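Local coordinates for uncharacterized protein (PDB 1ZSO) that is of unknown function but belongs to a eukaryotic CXXC-motif family that is thought to bind zinc, at residues I35-D40 / D116-N121; V136-Q141 / Y157-E162. All blocks are in the same frame, centred on the assembly; numbering follows the deposited sequence.

From the N terminus, strand 34-40 comes first. The chain then runs through 75 residues, with much strand and no helix, before 116-121 returns to its side and closes interaction 1. Interaction 2 opens only afterwards. Loop 136-141 leaves strand 132-136, passes into strand 143-147 and meets 157-162 on the way back, a much shorter closure. The two loops are therefore in series and neither nests in the other. They still touch: Ser120 O probably accepts a hydrogen bond from Leu138 N, and Phe117 O packs on Tyr161. Interaction 1 joins two strands of the three-stranded sheet. Interaction 2 ties the loop after an edge strand of the four-stranded sheet to strand 152-163 of the six-stranded one.

Interaction 1 (I35-D40 / D116-N121); sequences IFNIRD and DFFPSN
Asn37 and Asp116 face each other across two antiparallel strands and form a hydrogen-bonded pair. Asn37 N gives its hydrogen to Asp116 O at 2.8 Å, and Asp116 N returns one to Asn37 O at 3.2 Å. The Asn37 side chain starts with CB against CB and OD2 of Asp116. Asn37 CG lies anti to the carbonyl carbon (chi1 -64°) and comes within 3.5 Å of Phe118 CE1. At the tip, Asn37 ND2 donates to Asp116 OD2 at 3.0 Å, on the anti side of the carboxylate. Asn37 ND2 also meets the edge of the Phe118 ring, 3.4 Å from Phe118 CZ. Asn37 OD1 lies near Phe118 CE1 and accepts from Asn49 N in the next strand. The two strands belong to a three-stranded antiparallel sheet; strand 34-40 is the middle one and 112-117 is outermost. On the face that carries Phe36 and Phe117, a non-hydrogen-bonded pair, Phe36 CE1 touches Phe117 CD1 at 3.5 Å, and the ring planes are oblique at 43°. These rings also meet Phe107 and Tyr161, respectively, edge-to-face. Past the strand end, Phe118 N still bonds Ile35 O at 3.2 Å. Ile35 CG2 packs on Phe118 CB, and Ile35 CD1 reaches Ser120 CB at 3.8 Å.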
loop_
_atom_site.group_PDB
_atom_site.type_symbol
_atom_site.label_atom_id
_atom_site.label_comp_id
_atom_site.label_asym_id
_atom_site.label_seq_id
_atom_site.Cartn_x
_atom_site.Cartn_y
_atom_site.Cartn_z
ATOM N N ILE B 35 2.892 10.062 4.442
ATOM C CA ILE B 35 3.029 9.217 5.644
ATOM C C ILE B 35 1.972 9.649 6.669
ATOM O O ILE B 35 1.772 10.843 6.975
ATOM C CB ILE B 35 4.441 9.296 6.206
ATOM C CG1 ILE B 35 5.449 8.982 5.092
ATOM C CG2 ILE B 35 4.642 8.304 7.363
ATOM C CD1 ILE B 35 6.844 9.332 5.417
ATOM N N PHE B 36 1.224 8.694 7.160
ATOM C CA PHE B 36 0.138 9.021 8.087
ATOM C C PHE B 36 0.025 7.931 9.092
ATOM O O PHE B 36 0.374 6.769 8.816
ATOM C CB PHE B 36 -1.197 9.121 7.348
ATOM C CG PHE B 36 -1.326 10.350 6.482
ATOM C CD1 PHE B 36 -1.619 11.563 7.045
ATOM C CD2 PHE B 36 -1.162 10.270 5.113
ATOM C CE1 PHE B 36 -1.724 12.718 6.250
ATOM C CE2 PHE B 36 -1.264 11.394 4.318
ATOM C CZ PHE B 36 -1.555 12.623 4.890
ATOM N N ASN B 37 -0.462 8.314 10.265
ATOM C CA ASN B 37 -1.162 7.385 11.086
ATOM C C ASN B 37 -2.665 7.506 10.811
ATOM O O ASN B 37 -3.240 8.599 10.805
ATOM C CB ASN B 37 -0.933 7.641 12.558
ATOM C CG ASN B 37 0.497 7.453 13.004
ATOM O OD1 ASN B 37 1.314 6.761 12.397
ATOM N ND2 ASN B 37 0.788 8.055 14.148
ATOM N N ILE B 38 -3.292 6.356 10.601
ATOM C CA ILE B 38 -4.725 6.281 10.328
ATOM C C ILE B 38 -5.515 5.435 11.324
ATOM O O ILE B 38 -4.959 4.682 12.138
ATOM C CB ILE B 38 -4.965 5.733 8.926
ATOM C CG1 ILE B 38 -4.489 4.278 8.863
ATOM C CG2 ILE B 38 -4.241 6.668 7.891
ATOM C CD1 ILE B 38 -5.048 3.460 7.685
ATOM N N ARG B 39 -6.828 5.582 11.227
ATOM C CA ARG B 39 -7.781 4.801 12.008
ATOM C C ARG B 39 -8.977 4.389 11.142
ATOM O O ARG B 39 -9.386 5.081 10.191
ATOM C CB ARG B 39 -8.266 5.607 13.207
ATOM C CG ARG B 39 -9.023 4.788 14.270
ATOM C CD ARG B 39 -9.879 5.739 15.040
ATOM N NE ARG B 39 -10.897 5.090 15.852
ATOM C CZ ARG B 39 -10.777 4.890 17.162
ATOM N NH1 ARG B 39 -9.656 5.255 17.791
ATOM N NH2 ARG B 39 -11.773 4.296 17.838
ATOM N N ASP B 40 -9.516 3.238 11.474
ATOM C CA ASP B 40 -10.749 2.775 10.879
ATOM C C ASP B 40 -11.881 3.719 11.308
ATOM O O ASP B 40 -12.055 4.020 12.490
ATOM C CB ASP B 40 -10.970 1.342 11.337
ATOM C CG ASP B 40 -12.155 0.685 10.710
ATOM O OD1 ASP B 40 -12.920 1.362 9.964
ATOM O OD2 ASP B 40 -12.346 -0.526 11.021
ATOM N N ASP B 116 -2.591 11.476 12.133
ATOM C CA ASP B 116 -1.320 12.147 12.278
ATOM C C ASP B 116 -0.641 12.140 10.926
ATOM O O ASP B 116 -0.621 11.129 10.275
ATOM C CB ASP B 116 -0.409 11.378 13.240
ATOM C CG ASP B 116 -0.960 11.301 14.643
ATOM O OD1 ASP B 116 -1.374 12.358 15.180
ATOM O OD2 ASP B 116 -0.954 10.182 15.232
ATOM N N PHE B 117 -0.068 13.278 10.551
ATOM C CA PHE B 117 0.727 13.456 9.356
ATOM C C PHE B 117 2.199 13.550 9.752
ATOM O O PHE B 117 2.542 14.110 10.800
ATOM C CB PHE B 117 0.289 14.759 8.710
ATOM C CG PHE B 117 1.156 15.198 7.602
ATOM C CD1 PHE B 117 1.324 14.398 6.486
ATOM C CD2 PHE B 117 1.812 16.413 7.663
ATOM C CE1 PHE B 117 2.152 14.806 5.448
ATOM C CE2 PHE B 117 2.633 16.816 6.624
ATOM C CZ PHE B 117 2.799 16.021 5.519
ATOM N N PHE B 118 3.056 12.976 8.926
ATOM C CA PHE B 118 4.476 13.019 9.122
ATOM C C PHE B 118 5.165 13.548 7.895
ATOM O O PHE B 118 5.295 12.852 6.940
ATOM C CB PHE B 118 5.015 11.639 9.441
ATOM C CG PHE B 118 4.438 11.078 10.680
ATOM C CD1 PHE B 118 3.206 10.452 10.652
ATOM C CD2 PHE B 118 5.092 11.225 11.896
ATOM C CE1 PHE B 118 2.638 9.952 11.822
ATOM C CE2 PHE B 118 4.539 10.719 13.059
ATOM C CZ PHE B 118 3.284 10.098 13.010
ATOM N N PRO B 119 5.655 14.785 7.945
ATOM C CA PRO B 119 6.435 15.289 6.826
ATOM C C PRO B 119 7.640 14.413 6.598
ATOM O O PRO B 119 8.229 13.893 7.559
ATOM C CB PRO B 119 6.866 16.698 7.268
ATOM C CG PRO B 119 6.582 16.783 8.692
ATOM C CD PRO B 119 5.537 15.757 9.037
ATOM N N SER B 120 7.973 14.211 5.329
ATOM C CA SER B 120 9.023 13.292 4.979
ATOM C C SER B 120 10.230 14.126 4.595
ATOM O O SER B 120 10.341 15.274 4.998
ATOM C CB SER B 120 8.557 12.334 3.867
ATOM O OG SER B 120 8.270 13.035 2.663
ATOM N N ASN B 121 11.152 13.551 3.844
ATOM C CA ASN B 121 12.322 14.310 3.414
ATOM C C ASN B 121 12.487 14.320 1.916
ATOM O O ASN B 121 13.590 14.212 1.417
ATOM C CB ASN B 121 13.591 13.819 4.129
ATOM C CG ASN B 121 13.457 12.411 4.638
ATOM O OD1 ASN B 121 13.266 12.189 5.848
ATOM N ND2 ASN B 121 13.525 11.437 3.721
HETATM O O HOH W 1 4.472 12.662 4.469
#

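Interaction 2 (V136-Q141 / Y157-E162); sequences VNLSDQ and YNLEYE
Gln141 meets Leu159 and Tyr161 at the tight part of this contact. Leu159 N donates to Gln141 O at 2.8 Å, with the donor in the carbonyl plane. Leu159 CB lies against Gln141 O at 3.1 Å. Gln141 CG passes Leu159 O at 3.2 Å. The Gln141 side chain then bends at chi2 (83°), which places CD off an extended path. Gln141 OE1 accepts from Tyr161 OH at 2.6 Å, and it sits at the edge of that ring, near its plane. The hydroxyl lies above the amide carbonyl plane, 40° out of it. Leu138 to Gln141 form a type I beta turn, closed by Gln141 N to Leu138 O. An Asx turn leads into it: Asn137 OD1 takes Ser139 N at 2.8 Å and also Ser139 OG. Between the turn and the strand, Leu138 CB packs on Leu159 CD2 at 3.7 Å, and both residues are buried. Leu138 leans further on Phe123 and Trp143, and Leu159 on Ala18. The other side is loose. Tyr157 and Asn158 are exposed beside the bend at Asn158. Asn158 N bonds Asn142 OD1 there, and the side chains of Tyr157 and Asn158 set out away from 136-141.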
loop_
_atom_site.group_PDB
_atom_site.type_symbol
_atom_site.label_atom_id
_atom_site.label_comp_id
_atom_site.label_asym_id
_atom_site.label_seq_id
_atom_site.Cartn_x
_atom_site.Cartn_y
_atom_site.Cartn_z
ATOM N N VAL B 136 14.940 17.919 0.801
ATOM C CA VAL B 136 14.766 18.821 1.941
ATOM C C VAL B 136 14.022 18.063 3.023
ATOM O O VAL B 136 12.925 17.543 2.805
ATOM C CB VAL B 136 14.034 20.114 1.542
ATOM C CG1 VAL B 136 13.660 20.934 2.751
ATOM C CG2 VAL B 136 14.902 20.935 0.579
ATOM N N ASN B 137 14.681 17.925 4.166
ATOM C CA ASN B 137 14.177 17.093 5.249
ATOM C C ASN B 137 13.422 17.925 6.246
ATOM O O ASN B 137 13.999 18.794 6.880
ATOM C CB ASN B 137 15.307 16.376 5.982
ATOM C CG ASN B 137 14.799 15.583 7.180
ATOM O OD1 ASN B 137 13.583 15.344 7.296
ATOM N ND2 ASN B 137 15.723 15.146 8.071
ATOM N N LEU B 138 12.134 17.651 6.384
ATOM C CA LEU B 138 11.325 18.399 7.330
ATOM C C LEU B 138 10.675 17.456 8.335
ATOM O O LEU B 138 9.789 17.858 9.067
ATOM C CB LEU B 138 10.302 19.302 6.614
ATOM C CG LEU B 138 10.886 20.490 5.842
ATOM C CD1 LEU B 138 9.836 21.230 4.999
ATOM C CD2 LEU B 138 11.527 21.495 6.746
ATOM N N SER B 139 11.148 16.222 8.409
ATOM C CA SER B 139 10.643 15.339 9.426
ATOM C C SER B 139 10.917 15.898 10.818
ATOM O O SER B 139 10.146 15.628 11.732
ATOM C CB SER B 139 11.192 13.906 9.295
ATOM O OG SER B 139 12.535 13.814 9.700
ATOM N N ASP B 140 11.983 16.685 10.986
ATOM C CA ASP B 140 12.261 17.336 12.280
ATOM C C ASP B 140 11.741 18.804 12.362
ATOM O O ASP B 140 12.050 19.540 13.318
ATOM C CB ASP B 140 13.760 17.292 12.577
ATOM C CG ASP B 140 14.587 17.821 11.433
ATOM O OD1 ASP B 140 14.038 18.553 10.539
ATOM O OD2 ASP B 140 15.794 17.460 11.403
ATOM N N GLN B 141 10.990 19.206 11.326
ATOM C CA GLN B 141 10.180 20.419 11.295
ATOM C C GLN B 141 10.975 21.672 10.969
ATOM O O GLN B 141 10.439 22.782 11.017
ATOM C CB GLN B 141 9.410 20.594 12.608
ATOM C CG GLN B 141 8.117 19.783 12.704
ATOM C CD GLN B 141 8.303 18.337 13.144
ATOM O OE1 GLN B 141 7.647 17.427 12.604
ATOM N NE2 GLN B 141 9.166 18.111 14.131
ATOM N N TYR B 157 11.587 27.219 9.351
ATOM C CA TYR B 157 11.588 27.076 10.790
ATOM C C TYR B 157 10.195 26.824 11.309
ATOM O O TYR B 157 9.203 27.296 10.749
ATOM C CB TYR B 157 12.092 28.369 11.446
ATOM C CG TYR B 157 13.537 28.705 11.166
ATOM C CD1 TYR B 157 14.516 28.411 12.107
ATOM C CD2 TYR B 157 13.921 29.316 9.966
ATOM C CE1 TYR B 157 15.842 28.694 11.868
ATOM C CE2 TYR B 157 15.278 29.598 9.698
ATOM C CZ TYR B 157 16.225 29.290 10.656
ATOM O OH TYR B 157 17.579 29.587 10.459
ATOM N N ASN B 158 10.162 26.102 12.417
ATOM C CA ASN B 158 8.988 25.868 13.190
ATOM C C ASN B 158 7.886 25.417 12.264
ATOM O O ASN B 158 6.850 26.066 12.172
ATOM C CB ASN B 158 8.608 27.134 13.980
ATOM C CG ASN B 158 7.452 26.903 14.985
ATOM O OD1 ASN B 158 7.131 25.771 15.319
ATOM N ND2 ASN B 158 6.848 27.994 15.470
ATOM N N LEU B 159 8.124 24.322 11.544
ATOM C CA LEU B 159 7.094 23.788 10.629
ATOM C C LEU B 159 5.989 23.197 11.489
ATOM O O LEU B 159 6.258 22.426 12.424
ATOM C CB LEU B 159 7.674 22.752 9.641
ATOM C CG LEU B 159 6.645 21.940 8.835
ATOM C CD1 LEU B 159 5.897 22.789 7.773
ATOM C CD2 LEU B 159 7.249 20.682 8.240
ATOM N N GLU B 160 4.766 23.635 11.216
ATOM C CA GLU B 160 3.588 23.213 11.935
ATOM C C GLU B 160 2.563 22.711 10.911
ATOM O O GLU B 160 2.560 23.125 9.745
ATOM C CB GLU B 160 2.991 24.371 12.721
ATOM C CG GLU B 160 3.787 24.862 13.921
ATOM C CD GLU B 160 3.061 25.992 14.690
ATOM O OE1 GLU B 160 2.339 25.660 15.655
ATOM O OE2 GLU B 160 3.189 27.195 14.322
ATOM N N TYR B 161 1.717 21.787 11.336
ATOM C CA TYR B 161 0.747 21.253 10.426
ATOM C C TYR B 161 -0.473 20.726 11.182
ATOM O O TYR B 161 -0.447 20.539 12.423
ATOM C CB TYR B 161 1.385 20.147 9.551
ATOM C CG TYR B 161 2.330 19.269 10.324
ATOM C CD1 TYR B 161 1.870 18.192 11.082
ATOM C CD2 TYR B 161 3.680 19.533 10.310
ATOM C CE1 TYR B 161 2.756 17.403 11.801
ATOM C CE2 TYR B 161 4.573 18.756 11.018
ATOM C CZ TYR B 161 4.113 17.691 11.757
ATOM O OH TYR B 161 5.062 16.961 12.451
ATOM N N GLU B 162 -1.549 20.522 10.447
ATOM C CA GLU B 162 -2.673 19.831 11.019
ATOM C C GLU B 162 -3.437 19.107 9.927
ATOM O O GLU B 162 -3.311 19.439 8.747
ATOM C CB GLU B 162 -3.550 20.778 11.852
ATOM C CG GLU B 162 -4.288 21.851 11.091
ATOM C CD GLU B 162 -5.007 22.827 12.031
ATOM O OE1 GLU B 162 -6.237 22.989 11.917
ATOM O OE2 GLU B 162 -4.333 23.423 12.902
#